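Local coordinates for protein mosquitocidal toxin (Bacillus sphaericus, PDB 2CB4) that probably transfers ADP-ribose from NAD onto target proteins through the enzymatic domain described here, one piece of a longer insecticidal toxin that kills mosquito larvae, at residues R59-D64 with N74-L79; F157-I162 with P189-S194; S49-N54 with A166-N171. The protein carries 1 engineered substitution. One frame throughout, in Å; residues are numbered along the deposited sequence.

Contact 1: R59-D64 with N74-L79; sequences REQTID and NEHRLL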
ATOM      1  N   ARG A  59     -47.008  -3.537  -3.291  1.00 37.32           N
ATOM      2  CA  ARG A  59     -48.007  -3.723  -2.242  1.00 36.91           C
ATOM      3  C   ARG A  59     -48.850  -2.468  -2.136  1.00 41.23           C
ATOM      4  O   ARG A  59     -48.360  -1.337  -2.269  1.00 39.64           O
ATOM      5  CB  ARG A  59     -47.362  -3.854  -0.884  1.00 35.25           C
ATOM      6  CG  ARG A  59     -46.958  -5.183  -0.428  1.00 35.26           C
ATOM      7  CD  ARG A  59     -45.880  -4.876   0.583  1.00 40.39           C
ATOM      8  NE  ARG A  59     -46.351  -5.119   1.919  1.00 36.39           N
ATOM      9  CZ  ARG A  59     -46.034  -4.388   2.968  1.00 40.96           C
ATOM     10  NH1 ARG A  59     -45.251  -3.318   2.848  1.00 18.70           N
ATOM     11  NH2 ARG A  59     -46.525  -4.729   4.149  1.00 27.45           N
ATOM     12  N   GLU A  60     -50.076  -2.709  -1.717  1.00 40.42           N
ATOM     13  CA  GLU A  60     -51.042  -1.626  -1.549  1.00 41.40           C
ATOM     14  C   GLU A  60     -51.440  -1.351  -0.105  1.00 43.71           C
ATOM     15  O   GLU A  60     -51.478  -2.243   0.744  1.00 39.34           O
ATOM     16  CB  GLU A  60     -52.307  -1.879  -2.451  1.00 42.92           C
ATOM     17  CG  GLU A  60     -52.116  -1.544  -3.968  1.00 52.27           C
ATOM     18  CD  GLU A  60     -53.002  -2.398  -4.847  1.00 89.95           C
ATOM     19  OE1 GLU A  60     -54.059  -2.869  -4.355  1.00 82.24           O
ATOM     20  OE2 GLU A  60     -52.630  -2.627  -6.024  1.00101.23           O
ATOM     21  N   GLN A  61     -51.734  -0.092   0.162  1.00 45.71           N
ATOM     22  CA  GLN A  61     -52.176   0.320   1.493  1.00 47.68           C
ATOM     23  C   GLN A  61     -51.101   0.105   2.537  1.00 52.58           C
ATOM     24  O   GLN A  61     -51.392  -0.273   3.671  1.00 50.40           O
ATOM     25  CB  GLN A  61     -53.436  -0.438   1.893  1.00 49.48           C
ATOM     26  CG  GLN A  61     -54.643  -0.027   1.041  1.00 67.76           C
ATOM     27  CD  GLN A  61     -55.728  -1.071   1.043  1.00 90.87           C
ATOM     28  OE1 GLN A  61     -55.448  -2.238   1.304  1.00 88.50           O
ATOM     29  NE2 GLN A  61     -56.929  -0.648   0.760  1.00 83.20           N
ATOM     30  N   THR A  62     -49.860   0.331   2.139  1.00 51.39           N
ATOM     31  CA  THR A  62     -48.776   0.164   3.083  1.00 51.09           C
ATOM     32  C   THR A  62     -48.718   1.461   3.874  1.00 57.81           C
ATOM     33  O   THR A  62     -48.164   1.516   4.972  1.00 56.48           O
ATOM     34  CB  THR A  62     -47.441  -0.213   2.415  1.00 37.18           C
ATOM     35  OG1 THR A  62     -46.940   0.873   1.609  1.00 33.59           O
ATOM     36  CG2 THR A  62     -47.593  -1.465   1.631  1.00 26.52           C
ATOM     37  N   ILE A  63     -49.381   2.461   3.307  1.00 56.49           N
ATOM     38  CA  ILE A  63     -49.508   3.775   3.894  1.00 56.92           C
ATOM     39  C   ILE A  63     -50.982   4.197   4.092  1.00 64.70           C
ATOM     40  O   ILE A  63     -51.802   4.031   3.169  1.00 62.88           O
ATOM     41  CB  ILE A  63     -48.906   4.780   2.992  1.00 58.46           C
ATOM     42  CG1 ILE A  63     -47.467   5.025   3.441  1.00 56.53           C
ATOM     43  CG2 ILE A  63     -49.772   6.005   3.059  1.00 60.15           C
ATOM     44  CD1 ILE A  63     -46.613   5.433   2.368  1.00 55.19           C
ATOM     45  N   ASP A  64     -51.299   4.757   5.276  1.00 66.69           N
ATOM     46  CA  ASP A  64     -52.671   5.248   5.574  1.00 68.65           C
ATOM     47  C   ASP A  64     -52.858   6.540   4.766  1.00 73.59           C
ATOM     48  O   ASP A  64     -52.006   7.426   4.749  1.00 71.11           O
ATOM     49  CB  ASP A  64     -52.926   5.484   7.107  1.00 71.73           C
ATOM     50  CG  ASP A  64     -54.465   5.612   7.487  1.00 87.73           C
ATOM     51  OD1 ASP A  64     -55.251   6.226   6.733  1.00 89.29           O
ATOM     52  OD2 ASP A  64     -54.859   5.153   8.588  1.00 91.28           O
ATOM     53  N   ASN A  74     -52.332  -6.452  10.879  1.00 32.60           N
ATOM     54  CA  ASN A  74     -51.901  -7.812  10.580  1.00 32.38           C
ATOM     55  C   ASN A  74     -51.631  -8.055   9.115  1.00 38.30           C
ATOM     56  O   ASN A  74     -50.721  -8.789   8.741  1.00 40.56           O
ATOM     57  CB  ASN A  74     -52.935  -8.820  11.060  1.00 28.94           C
ATOM     58  CG  ASN A  74     -53.000  -8.913  12.572  1.00 44.24           C
ATOM     59  OD1 ASN A  74     -52.214  -8.290  13.283  1.00 36.46           O
ATOM     60  ND2 ASN A  74     -53.941  -9.703  13.067  1.00 39.28           N
ATOM     61  N   GLU A  75     -52.460  -7.446   8.296  1.00 36.86           N
ATOM     62  CA  GLU A  75     -52.357  -7.649   6.861  1.00 37.72           C
ATOM     63  C   GLU A  75     -51.083  -7.081   6.242  1.00 39.64           C
ATOM     64  O   GLU A  75     -50.640  -7.557   5.204  1.00 40.33           O
ATOM     65  CB  GLU A  75     -53.649  -7.085   6.209  1.00 39.83           C
ATOM     66  CG  GLU A  75     -53.857  -7.437   4.746  1.00 56.88           C
ATOM     67  CD  GLU A  75     -54.661  -6.373   4.009  1.00 96.71           C
ATOM     68  OE1 GLU A  75     -55.497  -5.684   4.651  1.00116.45           O
ATOM     69  OE2 GLU A  75     -54.430  -6.219   2.786  1.00 85.51           O
ATOM     70  N   HIS A  76     -50.468  -6.081   6.911  1.00 32.12           N
ATOM     71  CA  HIS A  76     -49.230  -5.453   6.441  1.00 31.42           C
ATOM     72  C   HIS A  76     -47.994  -5.764   7.290  1.00 31.29           C
ATOM     73  O   HIS A  76     -46.923  -5.213   7.062  1.00 29.29           O
ATOM     74  CB  HIS A  76     -49.417  -3.929   6.259  1.00 32.86           C
ATOM     75  CG  HIS A  76     -50.396  -3.601   5.185  1.00 37.00           C
ATOM     76  ND1 HIS A  76     -51.746  -3.455   5.438  1.00 38.65           N
ATOM     77  CD2 HIS A  76     -50.242  -3.501   3.842  1.00 38.73           C
ATOM     78  CE1 HIS A  76     -52.375  -3.246   4.294  1.00 37.99           C
ATOM     79  NE2 HIS A  76     -51.488  -3.277   3.313  1.00 38.43           N
ATOM     80  N   ARG A  77     -48.173  -6.661   8.253  1.00 27.20           N
ATOM     81  CA  ARG A  77     -47.126  -7.086   9.158  1.00 27.08           C
ATOM     82  C   ARG A  77     -46.154  -8.030   8.439  1.00 32.03           C
ATOM     83  O   ARG A  77     -46.542  -9.118   7.937  1.00 31.40           O
ATOM     84  CB  ARG A  77     -47.739  -7.787  10.364  1.00 25.04           C
ATOM     85  CG  ARG A  77     -46.734  -8.129  11.449  1.00 24.87           C
ATOM     86  CD  ARG A  77     -47.455  -8.501  12.712  1.00 24.06           C
ATOM     87  NE  ARG A  77     -46.539  -8.875  13.787  1.00 29.17           N
ATOM     88  CZ  ARG A  77     -46.286 -10.123  14.159  1.00 42.79           C
ATOM     89  NH1 ARG A  77     -46.887 -11.137  13.550  1.00 33.53           N
ATOM     90  NH2 ARG A  77     -45.438 -10.362  15.155  1.00 29.85           N
ATOM     91  N   LEU A  78     -44.898  -7.593   8.376  1.00 27.39           N
ATOM     92  CA  LEU A  78     -43.840  -8.361   7.706  1.00 26.18           C
ATOM     93  C   LEU A  78     -42.824  -8.898   8.722  1.00 28.90           C
ATOM     94  O   LEU A  78     -42.654  -8.354   9.824  1.00 27.64           O
ATOM     95  CB  LEU A  78     -43.130  -7.503   6.661  1.00 25.54           C
ATOM     96  CG  LEU A  78     -44.014  -6.868   5.589  1.00 28.66           C
ATOM     97  CD1 LEU A  78     -43.192  -5.851   4.796  1.00 27.66           C
ATOM     98  CD2 LEU A  78     -44.529  -7.989   4.675  1.00 28.18           C
ATOM     99  N   LEU A  79     -42.166  -9.979   8.338  1.00 25.34           N
ATOM    100  CA  LEU A  79     -41.179 -10.624   9.190  1.00 24.73           C
ATOM    101  C   LEU A  79     -39.903 -10.883   8.422  1.00 28.69           C
ATOM    102  O   LEU A  79     -39.916 -11.127   7.218  1.00 28.35           O
ATOM    103  CB  LEU A  79     -41.715 -11.981   9.698  1.00 24.32           C
ATOM    104  CG  LEU A  79     -43.064 -12.020  10.427  1.00 27.63           C
ATOM    105  CD1 LEU A  79     -43.426 -13.490  10.652  1.00 26.98           C
ATOM    106  CD2 LEU A  79     -42.974 -11.252  11.761  1.00 25.55           C
TER
HETATM  107  O   HOH W   1     -47.597  -7.256   3.548  1.00 29.78           O
HETATM  108  O   HOH W   2     -45.750  -2.967   6.212  1.00 32.07           O
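His76 and Arg59 meet because each turns CG anti to its carbonyl carbon and beside the backbone N. For His76, chi1 of -65° sets CG in this position on a CB that points toward the 59-64 loop; in Arg59 a bend at chi3 places NE, beyond which the guanidinium lies by Leu78 and the His76 carbonyl. The ring reaches the loop backbone through NE2, which donates to Glu60 O at 2.8 Å. This bond is moderately straight, 151° at the hydrogen; the acceptor lies slightly out of the ring plane, and the donor lies in the plane of the carbonyl. The next carbonyl takes a different place: Gln61 O sits above one face of the imidazole, toward its rim, 3.2 Å from His76 CE1. Gln61 CB also lies against the ring, 3.8 Å from His76 CE1. With ND1 bonded to Asp73 OD1, both ring nitrogens have a partner, and the carboxylate may favour a protonated ring. Histidine suits the place, since it can bond from both sides while offering a flat face.

Leu78 meets the Arg59 guanidinium tip to tip, with CD1 3.6 Å from Arg59 NH2 over one face. Thr62 CG2 lies above the opposite face, toward the rim, with His76 CD2 on that side too. The polar rim remains available for bonding in plane: water 1 and water 2 each accept from Arg59 NH2 at 2.8 Å. Water 2 also lies 2.7 Å from His76 O, linking the arginine to the other backbone.

The loop is thus laid beside strand 78-82, where Leu78 pairs through its backbone with Ile156 of strand 150-156. Arg59 NH1 continues to Ala158 O and Gly160 O. Both Arg59 and Leu78 also pack on Ile181 and Phe183 of strand 180-184.

Contact 2: F157-I162 with P189-S194; sequences FAPGGI and PEFIRS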
ATOM      1  N   PHE A 157     -42.964  -2.964   9.600  1.00 23.93           N
ATOM      2  CA  PHE A 157     -44.132  -2.247   9.032  1.00 23.25           C
ATOM      3  C   PHE A 157     -43.459  -1.136   8.259  1.00 26.82           C
ATOM      4  O   PHE A 157     -42.924  -0.216   8.833  1.00 26.19           O
ATOM      5  CB  PHE A 157     -45.049  -1.662  10.106  1.00 24.02           C
ATOM      6  CG  PHE A 157     -45.778  -2.716  10.917  1.00 24.85           C
ATOM      7  CD1 PHE A 157     -46.943  -3.309  10.420  1.00 26.65           C
ATOM      8  CD2 PHE A 157     -45.285  -3.131  12.159  1.00 24.74           C
ATOM      9  CE1 PHE A 157     -47.620  -4.262  11.171  1.00 27.07           C
ATOM     10  CE2 PHE A 157     -45.956  -4.080  12.902  1.00 27.71           C
ATOM     11  CZ  PHE A 157     -47.137  -4.646  12.405  1.00 26.11           C
ATOM     12  N   ALA A 158     -43.434  -1.273   6.944  1.00 22.79           N
ATOM     13  CA  ALA A 158     -42.735  -0.335   6.092  1.00 22.59           C
ATOM     14  C   ALA A 158     -43.608   0.055   4.900  1.00 31.14           C
ATOM     15  O   ALA A 158     -44.491  -0.700   4.476  1.00 33.67           O
ATOM     16  CB  ALA A 158     -41.414  -1.041   5.559  1.00 22.35           C
ATOM     17  N   PRO A 159     -43.298   1.193   4.312  1.00 28.45           N
ATOM     18  CA  PRO A 159     -44.018   1.620   3.130  1.00 27.65           C
ATOM     19  C   PRO A 159     -43.436   0.858   1.943  1.00 33.17           C
ATOM     20  O   PRO A 159     -42.220   0.612   1.875  1.00 31.14           O
ATOM     21  CB  PRO A 159     -43.608   3.115   2.995  1.00 28.39           C
ATOM     22  CG  PRO A 159     -42.250   3.209   3.691  1.00 31.40           C
ATOM     23  CD  PRO A 159     -42.417   2.271   4.852  1.00 27.65           C
ATOM     24  N   GLY A 160     -44.293   0.529   0.977  1.00 31.11           N
ATOM     25  CA  GLY A 160     -43.836  -0.115  -0.237  1.00 29.64           C
ATOM     26  C   GLY A 160     -43.568  -1.596  -0.205  1.00 31.00           C
ATOM     27  O   GLY A 160     -44.179  -2.371   0.549  1.00 29.94           O
ATOM     28  N   GLY A 161     -42.645  -1.974  -1.081  1.00 28.57           N
ATOM     29  CA  GLY A 161     -42.252  -3.348  -1.271  1.00 29.06           C
ATOM     30  C   GLY A 161     -42.962  -3.922  -2.510  1.00 35.05           C
ATOM     31  O   GLY A 161     -44.083  -3.537  -2.821  1.00 36.00           O
ATOM     32  N   ILE A 162     -42.291  -4.848  -3.196  1.00 31.00           N
ATOM     33  CA  ILE A 162     -42.833  -5.544  -4.362  1.00 28.35           C
ATOM     34  C   ILE A 162     -43.495  -6.812  -3.871  1.00 32.73           C
ATOM     35  O   ILE A 162     -42.878  -7.602  -3.161  1.00 32.33           O
ATOM     36  CB  ILE A 162     -41.713  -5.964  -5.306  1.00 28.92           C
ATOM     37  CG1 ILE A 162     -40.864  -4.758  -5.695  1.00 27.48           C
ATOM     38  CG2 ILE A 162     -42.253  -6.702  -6.495  1.00 27.83           C
ATOM     39  CD1 ILE A 162     -39.546  -5.189  -6.389  1.00 25.34           C
ATOM     40  N   PRO A 189     -34.092   1.360   9.844  1.00 23.86           N
ATOM     41  CA  PRO A 189     -34.456   0.840  11.176  1.00 21.96           C
ATOM     42  C   PRO A 189     -35.748   1.351  11.798  1.00 27.89           C
ATOM     43  O   PRO A 189     -36.351   0.681  12.659  1.00 28.28           O
ATOM     44  CB  PRO A 189     -33.228   1.201  12.041  1.00 22.34           C
ATOM     45  CG  PRO A 189     -32.556   2.326  11.319  1.00 24.56           C
ATOM     46  CD  PRO A 189     -32.788   2.073   9.866  1.00 21.15           C
ATOM     47  N   GLU A 190     -36.175   2.544  11.407  1.00 25.28           N
ATOM     48  CA  GLU A 190     -37.418   3.105  11.977  1.00 24.42           C
ATOM     49  C   GLU A 190     -38.678   2.324  11.572  1.00 26.77           C
ATOM     50  O   GLU A 190     -39.735   2.523  12.133  1.00 27.07           O
ATOM     51  CB  GLU A 190     -37.544   4.619  11.712  1.00 25.49           C
ATOM     52  CG  GLU A 190     -37.699   5.013  10.234  1.00 25.82           C
ATOM     53  CD  GLU A 190     -36.394   5.330   9.565  1.00 42.30           C
ATOM     54  OE1 GLU A 190     -35.347   4.846  10.046  1.00 31.35           O
ATOM     55  OE2 GLU A 190     -36.422   6.055   8.539  1.00 34.52           O
ATOM     56  N   PHE A 191     -38.542   1.408  10.620  1.00 23.73           N
ATOM     57  CA  PHE A 191     -39.649   0.552  10.165  1.00 22.87           C
ATOM     58  C   PHE A 191     -39.623  -0.841  10.823  1.00 28.12           C
ATOM     59  O   PHE A 191     -40.436  -1.712  10.488  1.00 28.71           O
ATOM     60  CB  PHE A 191     -39.588   0.417   8.644  1.00 23.77           C
ATOM     61  CG  PHE A 191     -39.712   1.741   7.947  1.00 24.12           C
ATOM     62  CD1 PHE A 191     -40.814   2.576   8.230  1.00 25.23           C
ATOM     63  CD2 PHE A 191     -38.724   2.197   7.084  1.00 22.94           C
ATOM     64  CE1 PHE A 191     -40.922   3.828   7.632  1.00 24.61           C
ATOM     65  CE2 PHE A 191     -38.829   3.444   6.494  1.00 25.34           C
ATOM     66  CZ  PHE A 191     -39.927   4.277   6.784  1.00 22.69           C
ATOM     67  N   ILE A 192     -38.677  -1.044  11.740  1.00 23.73           N
ATOM     68  CA  ILE A 192     -38.519  -2.316  12.439  1.00 22.64           C
ATOM     69  C   ILE A 192     -38.984  -2.088  13.856  1.00 26.84           C
ATOM     70  O   ILE A 192     -38.368  -1.342  14.625  1.00 26.41           O
ATOM     71  CB  ILE A 192     -37.048  -2.850  12.366  1.00 24.36           C
ATOM     72  CG1 ILE A 192     -36.481  -2.643  10.946  1.00 23.32           C
ATOM     73  CG2 ILE A 192     -36.986  -4.312  12.799  1.00 22.83           C
ATOM     74  CD1 ILE A 192     -35.012  -3.055  10.780  1.00 22.67           C
ATOM     75  N   ARG A 193     -40.124  -2.686  14.177  1.00 23.71           N
ATOM     76  CA  ARG A 193     -40.732  -2.480  15.473  1.00 23.56           C
ATOM     77  C   ARG A 193     -40.161  -3.280  16.627  1.00 27.11           C
ATOM     78  O   ARG A 193     -40.062  -2.794  17.747  1.00 26.26           O
ATOM     79  CB  ARG A 193     -42.259  -2.709  15.402  1.00 22.11           C
ATOM     80  CG  ARG A 193     -42.927  -2.308  16.747  1.00 26.39           C
ATOM     81  CD  ARG A 193     -44.405  -2.100  16.610  1.00 30.20           C
ATOM     82  NE  ARG A 193     -45.094  -3.377  16.533  1.00 35.06           N
ATOM     83  CZ  ARG A 193     -46.407  -3.518  16.430  1.00 41.36           C
ATOM     84  NH1 ARG A 193     -47.179  -2.456  16.409  1.00 29.92           N
ATOM     85  NH2 ARG A 193     -46.948  -4.726  16.355  1.00 26.67           N
ATOM     86  N   SER A 194     -39.842  -4.539  16.367  1.00 23.81           N
ATOM     87  CA  SER A 194     -39.342  -5.391  17.425  1.00 23.05           C
ATOM     88  C   SER A 194     -38.654  -6.603  16.833  1.00 25.38           C
ATOM     89  O   SER A 194     -38.607  -6.789  15.620  1.00 24.33           O
ATOM     90  CB  SER A 194     -40.546  -5.871  18.272  1.00 25.16           C
ATOM     91  OG  SER A 194     -41.431  -6.718  17.508  1.00 28.41           O
TER
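The Phe191 ring carries Pro159 on one face and Glu190 CG on the opposite one. Pro159 meets it as a CH-pi contact, with CD 3.7 Å from the ring centroid and displaced a little toward the rim, closest to Phe191 CE1 at 3.5 Å. The proline crosses the phenylalanine at about a right angle, a good match of a rigid, polarised C-H surface to an aromatic face. The Arg193 guanidinium is the second flat group: Phe157 CE2 stands over its centre, 3.6 Å from Arg193 CZ. The two planes are 63° apart, and the ring thus rests on the guanidinium by one corner. Arg193 reaches this spot with CG anti to its backbone N (chi1 -173°) and a bend at chi3; NH2 is held by a salt bridge to Glu155 and NH1 by Thr217, which fixes the flat group beneath the ring.

These residues lie at the end of an antiparallel pair in the mixed central sheet, the core of this ADP-ribosyltransferase domain, where the chain runs out of strand 150-156 and enters strand 192-199. Residues 189-191 make a short 3-10 turn, in which Ile192 N bonds to Pro189 O at 3.0 Å, and this turn leads into the second strand. One backbone bond spans the gap, Phe157 N to Phe191 O at 3.0 Å and nearly straight, 166° at the hydrogen.

Ala158 is small enough to let the backbones approach, its CB resting 3.9 Å from Phe191 CB, while it also touches Phe183 of strand 180-184. Farther out, Glu190 packs on Phe260 of a second subunit.

Contact 3: S49-N54 with A166-N171; sequences SFASPN and ASFSRN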
ATOM      1  N   SER A  49     -42.197 -10.689 -20.632  1.00 60.84           N
ATOM      2  CA  SER A  49     -43.637 -10.455 -20.530  1.00 60.76           C
ATOM      3  C   SER A  49     -44.419 -11.686 -20.126  1.00 63.06           C
ATOM      4  O   SER A  49     -45.463 -11.578 -19.492  1.00 62.68           O
ATOM      5  CB  SER A  49     -44.196  -9.892 -21.831  1.00 66.08           C
ATOM      6  OG  SER A  49     -43.518  -8.696 -22.175  1.00 80.86           O
ATOM      7  N   PHE A  50     -43.931 -12.865 -20.475  1.00 59.08           N
ATOM      8  CA  PHE A  50     -44.666 -14.063 -20.084  1.00 59.09           C
ATOM      9  C   PHE A  50     -44.519 -14.400 -18.597  1.00 62.34           C
ATOM     10  O   PHE A  50     -45.375 -15.080 -18.026  1.00 62.58           O
ATOM     11  CB  PHE A  50     -44.309 -15.260 -20.968  1.00 61.39           C
ATOM     12  CG  PHE A  50     -42.834 -15.499 -21.096  1.00 63.54           C
ATOM     13  CD1 PHE A  50     -42.094 -14.836 -22.075  1.00 67.11           C
ATOM     14  CD2 PHE A  50     -42.181 -16.371 -20.223  1.00 65.68           C
ATOM     15  CE1 PHE A  50     -40.714 -15.057 -22.195  1.00 68.01           C
ATOM     16  CE2 PHE A  50     -40.804 -16.591 -20.332  1.00 68.47           C
ATOM     17  CZ  PHE A  50     -40.071 -15.935 -21.316  1.00 66.53           C
ATOM     18  N   ALA A  51     -43.439 -13.920 -17.972  1.00 57.84           N
ATOM     19  CA  ALA A  51     -43.190 -14.154 -16.534  1.00 56.53           C
ATOM     20  C   ALA A  51     -44.044 -13.185 -15.708  1.00 57.58           C
ATOM     21  O   ALA A  51     -44.642 -13.563 -14.698  1.00 55.76           O
ATOM     22  CB  ALA A  51     -41.723 -13.953 -16.222  1.00 57.05           C
ATOM     23  N   SER A  52     -44.104 -11.942 -16.181  1.00 53.88           N
ATOM     24  CA  SER A  52     -44.881 -10.881 -15.548  1.00 53.61           C
ATOM     25  C   SER A  52     -45.785 -10.172 -16.588  1.00 59.38           C
ATOM     26  O   SER A  52     -45.491  -9.058 -17.055  1.00 57.95           O
ATOM     27  CB  SER A  52     -43.950  -9.865 -14.875  1.00 54.56           C
ATOM     28  OG  SER A  52     -44.662  -9.112 -13.914  1.00 58.68           O
ATOM     29  N   PRO A  53     -46.877 -10.840 -16.945  1.00 58.45           N
ATOM     30  CA  PRO A  53     -47.830 -10.314 -17.934  1.00 58.63           C
ATOM     31  C   PRO A  53     -48.250  -8.869 -17.625  1.00 64.94           C
ATOM     32  O   PRO A  53     -48.201  -7.982 -18.502  1.00 65.07           O
ATOM     33  CB  PRO A  53     -49.026 -11.257 -17.791  1.00 59.90           C
ATOM     34  CG  PRO A  53     -48.452 -12.527 -17.195  1.00 64.17           C
ATOM     35  CD  PRO A  53     -47.372 -12.057 -16.276  1.00 59.37           C
ATOM     36  N   ASN A  54     -48.638  -8.624 -16.371  1.00 61.24           N
ATOM     37  CA  ASN A  54     -49.077  -7.292 -15.949  1.00 60.08           C
ATOM     38  C   ASN A  54     -48.029  -6.401 -15.282  1.00 60.42           C
ATOM     39  O   ASN A  54     -48.354  -5.324 -14.790  1.00 60.19           O
ATOM     40  CB  ASN A  54     -50.308  -7.416 -15.060  1.00 62.37           C
ATOM     41  CG  ASN A  54     -51.399  -8.254 -15.708  1.00 87.11           C
ATOM     42  OD1 ASN A  54     -51.639  -9.404 -15.320  1.00 81.78           O
ATOM     43  ND2 ASN A  54     -52.042  -7.696 -16.733  1.00 76.04           N
ATOM     44  N   ALA A 166     -47.806 -11.731  -6.487  1.00 36.94           N
ATOM     45  CA  ALA A 166     -48.749 -11.015  -7.346  1.00 34.95           C
ATOM     46  C   ALA A 166     -48.061 -10.456  -8.592  1.00 40.41           C
ATOM     47  O   ALA A 166     -48.725  -9.920  -9.466  1.00 41.78           O
ATOM     48  CB  ALA A 166     -49.421  -9.875  -6.569  1.00 34.38           C
ATOM     49  N   SER A 167     -46.735 -10.549  -8.665  1.00 35.91           N
ATOM     50  CA  SER A 167     -45.992  -9.996  -9.800  1.00 34.79           C
ATOM     51  C   SER A 167     -45.644 -10.990 -10.880  1.00 40.93           C
ATOM     52  O   SER A 167     -45.258 -10.603 -11.982  1.00 40.85           O
ATOM     53  CB  SER A 167     -44.695  -9.356  -9.316  1.00 35.09           C
ATOM     54  OG  SER A 167     -44.956  -8.405  -8.322  1.00 38.91           O
ATOM     55  N   PHE A 168     -45.722 -12.271 -10.554  1.00 39.89           N
ATOM     56  CA  PHE A 168     -45.352 -13.306 -11.500  1.00 41.25           C
ATOM     57  C   PHE A 168     -46.410 -14.376 -11.677  1.00 53.59           C
ATOM     58  O   PHE A 168     -47.112 -14.762 -10.712  1.00 53.45           O
ATOM     59  CB  PHE A 168     -44.050 -13.990 -11.048  1.00 41.75           C
ATOM     60  CG  PHE A 168     -42.891 -13.057 -10.938  1.00 41.20           C
ATOM     61  CD1 PHE A 168     -42.240 -12.609 -12.074  1.00 43.02           C
ATOM     62  CD2 PHE A 168     -42.476 -12.594  -9.699  1.00 41.05           C
ATOM     63  CE1 PHE A 168     -41.180 -11.713 -11.981  1.00 43.66           C
ATOM     64  CE2 PHE A 168     -41.422 -11.695  -9.593  1.00 43.01           C
ATOM     65  CZ  PHE A 168     -40.768 -11.255 -10.731  1.00 41.42           C
ATOM     66  N   SER A 169     -46.477 -14.890 -12.921  1.00 58.23           N
ATOM     67  CA  SER A 169     -47.374 -15.980 -13.331  1.00 61.41           C
ATOM     68  C   SER A 169     -46.855 -17.220 -12.614  1.00 69.53           C
ATOM     69  O   SER A 169     -45.675 -17.502 -12.644  1.00 67.97           O
ATOM     70  CB  SER A 169     -47.315 -16.221 -14.859  1.00 67.71           C
ATOM     71  OG  SER A 169     -46.873 -15.075 -15.595  1.00 79.82           O
ATOM     72  N   ARG A 170     -47.745 -17.939 -11.941  1.00 72.54           N
ATOM     73  CA  ARG A 170     -47.379 -19.120 -11.140  1.00 75.44           C
ATOM     74  C   ARG A 170     -46.222 -20.003 -11.566  1.00 81.75           C
ATOM     75  O   ARG A 170     -45.461 -20.501 -10.699  1.00 82.87           O
ATOM     76  CB  ARG A 170     -48.608 -19.981 -10.815  1.00 80.01           C
ATOM     77  CG  ARG A 170     -49.560 -19.338  -9.796  1.00 98.79           C
ATOM     78  CD  ARG A 170     -50.599 -20.311  -9.285  1.00115.38           C
ATOM     79  NE  ARG A 170     -50.046 -21.384  -8.463  1.00130.94           N
ATOM     80  CZ  ARG A 170     -49.532 -21.218  -7.240  1.00146.81           C
ATOM     81  NH1 ARG A 170     -49.454 -20.013  -6.692  1.00133.88           N
ATOM     82  NH2 ARG A 170     -49.051 -22.276  -6.591  1.00132.51           N
ATOM     83  N   ASN A 171     -46.119 -20.212 -12.878  1.00 77.73           N
ATOM     84  CA  ASN A 171     -45.110 -21.052 -13.499  1.00 77.20           C
ATOM     85  C   ASN A 171     -43.836 -20.324 -13.873  1.00 77.94           C
ATOM     86  O   ASN A 171     -42.899 -20.912 -14.417  1.00 77.80           O
ATOM     87  CB  ASN A 171     -45.713 -21.770 -14.696  1.00 83.12           C
ATOM     88  CG  ASN A 171     -46.597 -22.926 -14.280  1.00124.47           C
ATOM     89  OD1 ASN A 171     -46.553 -23.358 -13.126  1.00124.11           O
ATOM     90  ND2 ASN A 171     -47.457 -23.368 -15.184  1.00119.53           N
TER
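Ser169 crosses to Phe50 and Ala51 in a loop-to-loop contact at the periphery of the ADP-ribosyltransferase domain: residues 49-51 follow helical backbone angles but do not form a regular helix, and residues 168-171 run on from the short helix 164-167. Its CB is still 3.8 Å from Ala51 O. One bond further, OG lies 2.8 Å from Ala51 O and 2.9 Å from Phe50 O, one hydroxyl facing two carbonyl oxygens. A chi1 of -24°, well away from a staggered position, would fit a hydroxyl drawn toward these two oxygens. OG also lies against the proline ring, 3.1 Å from Pro53 CD. Serine suits this place: it is short, and its hydroxyl can serve carbonyls at the end of a turn that lacks helical bonding.

The backbone of the same residue reinforces the link. Ser169 N donates to Ala51 O at 2.9 Å, almost straight at 170°, and Phe168 CA makes a C-H contact with that oxygen at 3.3 Å. Ala51 O also borders the Phe168 ring, near its plane at the edge by CD1. The ring turns toward helix 111-117, where it packs on Leu112 and Leu115, and the small Ala51 lets the ring come close, its CB 4.4 Å from Phe168 CD1. On the outer side, the exposed Phe50 ring meets His172.

At the other end of the contact Ser52 repeats the use of a hydroxyl. Its OG is anti to the backbone N (chi1 -161°) and donates to Ser167 O, approaching nearly in line with the C=O bond; the 2.5 Å between the two oxygens is shorter than usual, and the exact length is doubtful.

In the fold
Contact 2 is wholly buried, whereas contacts 1 and 3 are partly buried, and contact 3 lies at the periphery, its centre about 22 Å from the centre of the chain. Contacts 1 and 2 serve the same mixed sheet and touch: Thr62 OG1 meets Gly160 N of the loop 157-162, and Phe157 packs on Arg77. Their chemistry follows this depth, with aromatic and proline surfaces plus one arginine in contact 2, but a histidine, an arginine and waters in contact 1. Contact 3 relies on serine hydroxyls and backbone carbonyls; neither of its segments is a strand, unlike contacts 1 and 2, which each have one on a strand. It meets contact 2 through Ile162 against Ser167.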